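Local coordinates for T-cell surface glycoprotein CD1A1 antigen (Gallus gallus, PDB 3JVG), which is an avian CD1 glycoprotein with an MHC class I-like fold that probably binds lipid antigens and presents them to T cells, at residues Y71-F75 against F91-I95. Numbering follows the deposited sequence.
Sequences YVRDF and FQSSI
In the MHC class I-like fold of CD1, a helix lies over the antiparallel sheet that floors the lipid-binding groove. Here one turn of helix 58-82 faces strand 89-99. The N-to-C directions of the two short axes make 144°, nearer antiparallel than parallel, with closest approach 11.5 Å. Phe75 N donates a hydrogen bond to Tyr71 O, 2.9 Å; residues 91-95 are extended. Phe75 and Phe91 have the closest CA atoms, 9.3 Å apart, so Tyr71 (chi1 175°, chi2 84°) and Phe75 (-161°, 105°) span the gap from the helix. Their CA-to-CB bonds point toward the strand. Those of Phe91 (-83°, 91°), Ser93 (chi1 -35°) and Ile95 (m, chi2 t) point toward the helix. Those of Gln92 and Ser94 point away; both residues pack on the Beta-2-microglobulin chain, and Gln92 hydrogen-bonds to it. Phe75 turns its ring edge to the Phe91 face in an offset edge-to-face pair, centroids 5.6 Å apart, planes at 69°; Phe75 CE2 lies 3.5 Å from Phe91 CB. Ile95 CD1 touches Tyr71 CZ at 3.8 Å. His12 ND1 hydrogen-bonds Ser93 OG. Tyr71 OH also hydrogen-bonds Ser93 OG, at 2.6 Å.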
ATOM      1  N   TYR A  71      19.092   1.890 -12.991  1.00 21.85           N
ATOM      2  CA  TYR A  71      17.744   1.851 -13.522  1.00 19.82           C
ATOM      3  C   TYR A  71      17.103   3.232 -13.364  1.00 21.42           C
ATOM      4  O   TYR A  71      16.595   3.806 -14.330  1.00 21.60           O
ATOM      5  CB  TYR A  71      16.884   0.778 -12.840  1.00 18.89           C
ATOM      6  CG  TYR A  71      15.421   0.798 -13.285  1.00 17.32           C
ATOM      7  CD1 TYR A  71      15.027   0.143 -14.452  1.00 19.10           C
ATOM      8  CD2 TYR A  71      14.450   1.484 -12.558  1.00 17.32           C
ATOM      9  CE1 TYR A  71      13.708   0.155 -14.905  1.00 16.91           C
ATOM     10  CE2 TYR A  71      13.098   1.508 -12.989  1.00 17.83           C
ATOM     11  CZ  TYR A  71      12.747   0.833 -14.162  1.00 18.00           C
ATOM     12  OH  TYR A  71      11.438   0.823 -14.614  1.00 19.47           O
ATOM     13  N   VAL A  72      17.117   3.752 -12.135  1.00 22.29           N
ATOM     14  CA  VAL A  72      16.495   5.011 -11.813  1.00 23.24           C
ATOM     15  C   VAL A  72      17.032   6.183 -12.658  1.00 24.67           C
ATOM     16  O   VAL A  72      16.255   6.912 -13.293  1.00 24.97           O
ATOM     17  CB  VAL A  72      16.670   5.280 -10.348  1.00 24.02           C
ATOM     18  CG1 VAL A  72      16.340   6.725 -10.041  1.00 26.55           C
ATOM     19  CG2 VAL A  72      15.739   4.296  -9.532  1.00 23.97           C
ATOM     20  N   ARG A  73      18.346   6.329 -12.666  1.00 24.47           N
ATOM     21  CA  ARG A  73      19.041   7.316 -13.435  1.00 26.73           C
ATOM     22  C   ARG A  73      18.757   7.210 -14.944  1.00 25.96           C
ATOM     23  O   ARG A  73      18.538   8.224 -15.611  1.00 26.17           O
ATOM     24  CB  ARG A  73      20.537   7.122 -13.189  1.00 28.72           C
ATOM     25  CG  ARG A  73      21.454   8.163 -13.784  1.00 34.62           C
ATOM     26  CD  ARG A  73      22.888   8.069 -13.161  1.00 43.39           C
ATOM     27  NE  ARG A  73      23.439   6.707 -13.253  1.00 47.46           N
ATOM     28  CZ  ARG A  73      23.913   5.985 -12.231  1.00 49.87           C
ATOM     29  NH1 ARG A  73      23.962   6.467 -10.987  1.00 48.02           N
ATOM     30  NH2 ARG A  73      24.384   4.768 -12.478  1.00 52.19           N
ATOM     31  N   ASP A  74      18.787   5.997 -15.489  1.00 24.68           N
ATOM     32  CA  ASP A  74      18.628   5.831 -16.932  1.00 25.12           C
ATOM     33  C   ASP A  74      17.196   6.111 -17.315  1.00 23.37           C
ATOM     34  O   ASP A  74      16.948   6.701 -18.345  1.00 23.71           O
ATOM     35  CB  ASP A  74      19.005   4.420 -17.397  1.00 26.08           C
ATOM     36  CG  ASP A  74      20.539   4.141 -17.349  1.00 30.49           C
ATOM     37  OD1 ASP A  74      21.353   5.051 -17.092  1.00 34.67           O
ATOM     38  OD2 ASP A  74      20.922   2.969 -17.574  1.00 35.64           O
ATOM     39  N   PHE A  75      16.261   5.706 -16.448  1.00 22.01           N
ATOM     40  CA  PHE A  75      14.811   5.994 -16.606  1.00 20.56           C
ATOM     41  C   PHE A  75      14.620   7.492 -16.771  1.00 20.81           C
ATOM     42  O   PHE A  75      13.974   7.943 -17.709  1.00 21.46           O
ATOM     43  CB  PHE A  75      13.996   5.473 -15.420  1.00 18.77           C
ATOM     44  CG  PHE A  75      12.532   5.333 -15.715  1.00 20.04           C
ATOM     45  CD1 PHE A  75      11.969   4.082 -15.931  1.00 17.69           C
ATOM     46  CD2 PHE A  75      11.704   6.488 -15.791  1.00 19.00           C
ATOM     47  CE1 PHE A  75      10.606   3.972 -16.219  1.00 17.46           C
ATOM     48  CE2 PHE A  75      10.370   6.396 -16.101  1.00 18.43           C
ATOM     49  CZ  PHE A  75       9.809   5.115 -16.312  1.00 19.56           C
ATOM     50  N   PHE A  91       5.829   9.138 -13.905  1.00 19.49           N
ATOM     51  CA  PHE A  91       6.017   7.763 -14.309  1.00 18.69           C
ATOM     52  C   PHE A  91       6.143   6.913 -13.068  1.00 18.08           C
ATOM     53  O   PHE A  91       6.645   7.394 -12.035  1.00 18.23           O
ATOM     54  CB  PHE A  91       7.251   7.587 -15.168  1.00 18.66           C
ATOM     55  CG  PHE A  91       7.045   7.889 -16.592  1.00 19.11           C
ATOM     56  CD1 PHE A  91       7.270   9.169 -17.071  1.00 19.99           C
ATOM     57  CD2 PHE A  91       6.636   6.890 -17.465  1.00 18.83           C
ATOM     58  CE1 PHE A  91       7.070   9.487 -18.456  1.00 20.56           C
ATOM     59  CE2 PHE A  91       6.454   7.136 -18.846  1.00 19.58           C
ATOM     60  CZ  PHE A  91       6.667   8.453 -19.357  1.00 21.46           C
ATOM     61  N   GLN A  92       5.649   5.680 -13.186  1.00 17.57           N
ATOM     62  CA  GLN A  92       5.851   4.635 -12.219  1.00 17.04           C
ATOM     63  C   GLN A  92       6.295   3.314 -12.864  1.00 16.62           C
ATOM     64  O   GLN A  92       5.983   3.035 -14.066  1.00 16.75           O
ATOM     65  CB  GLN A  92       4.565   4.450 -11.381  1.00 17.14           C
ATOM     66  CG  GLN A  92       4.061   5.720 -10.682  1.00 17.72           C
ATOM     67  CD  GLN A  92       2.565   5.636 -10.391  1.00 18.75           C
ATOM     68  OE1 GLN A  92       1.766   6.083 -11.211  1.00 18.55           O
ATOM     69  NE2 GLN A  92       2.183   4.952  -9.292  1.00 17.97           N
ATOM     70  N   SER A  93       7.031   2.507 -12.085  1.00 16.26           N
ATOM     71  CA  SER A  93       7.329   1.116 -12.463  1.00 16.00           C
ATOM     72  C   SER A  93       6.976   0.187 -11.354  1.00 15.82           C
ATOM     73  O   SER A  93       7.186   0.532 -10.200  1.00 15.77           O
ATOM     74  CB  SER A  93       8.834   0.812 -12.706  1.00 15.93           C
ATOM     75  OG  SER A  93       9.525   1.853 -13.272  1.00 17.71           O
ATOM     76  N   SER A  94       6.562  -1.027 -11.727  1.00 15.85           N
ATOM     77  CA  SER A  94       6.290  -2.125 -10.792  1.00 15.85           C
ATOM     78  C   SER A  94       6.982  -3.308 -11.436  1.00 16.42           C
ATOM     79  O   SER A  94       6.676  -3.651 -12.596  1.00 16.17           O
ATOM     80  CB  SER A  94       4.794  -2.345 -10.703  1.00 16.19           C
ATOM     81  OG  SER A  94       4.419  -3.400  -9.830  1.00 16.80           O
ATOM     82  N   ILE A  95       7.941  -3.927 -10.721  1.00 15.82           N
ATOM     83  CA  ILE A  95       8.769  -4.948 -11.334  1.00 16.47           C
ATOM     84  C   ILE A  95       8.957  -6.065 -10.348  1.00 16.51           C
ATOM     85  O   ILE A  95       9.276  -5.787  -9.165  1.00 16.35           O
ATOM     86  CB  ILE A  95      10.193  -4.390 -11.677  1.00 16.10           C
ATOM     87  CG1 ILE A  95      10.107  -3.098 -12.508  1.00 17.87           C
ATOM     88  CG2 ILE A  95      10.967  -5.387 -12.535  1.00 19.33           C
ATOM     89  CD1 ILE A  95      11.528  -2.521 -12.884  1.00 22.18           C
TER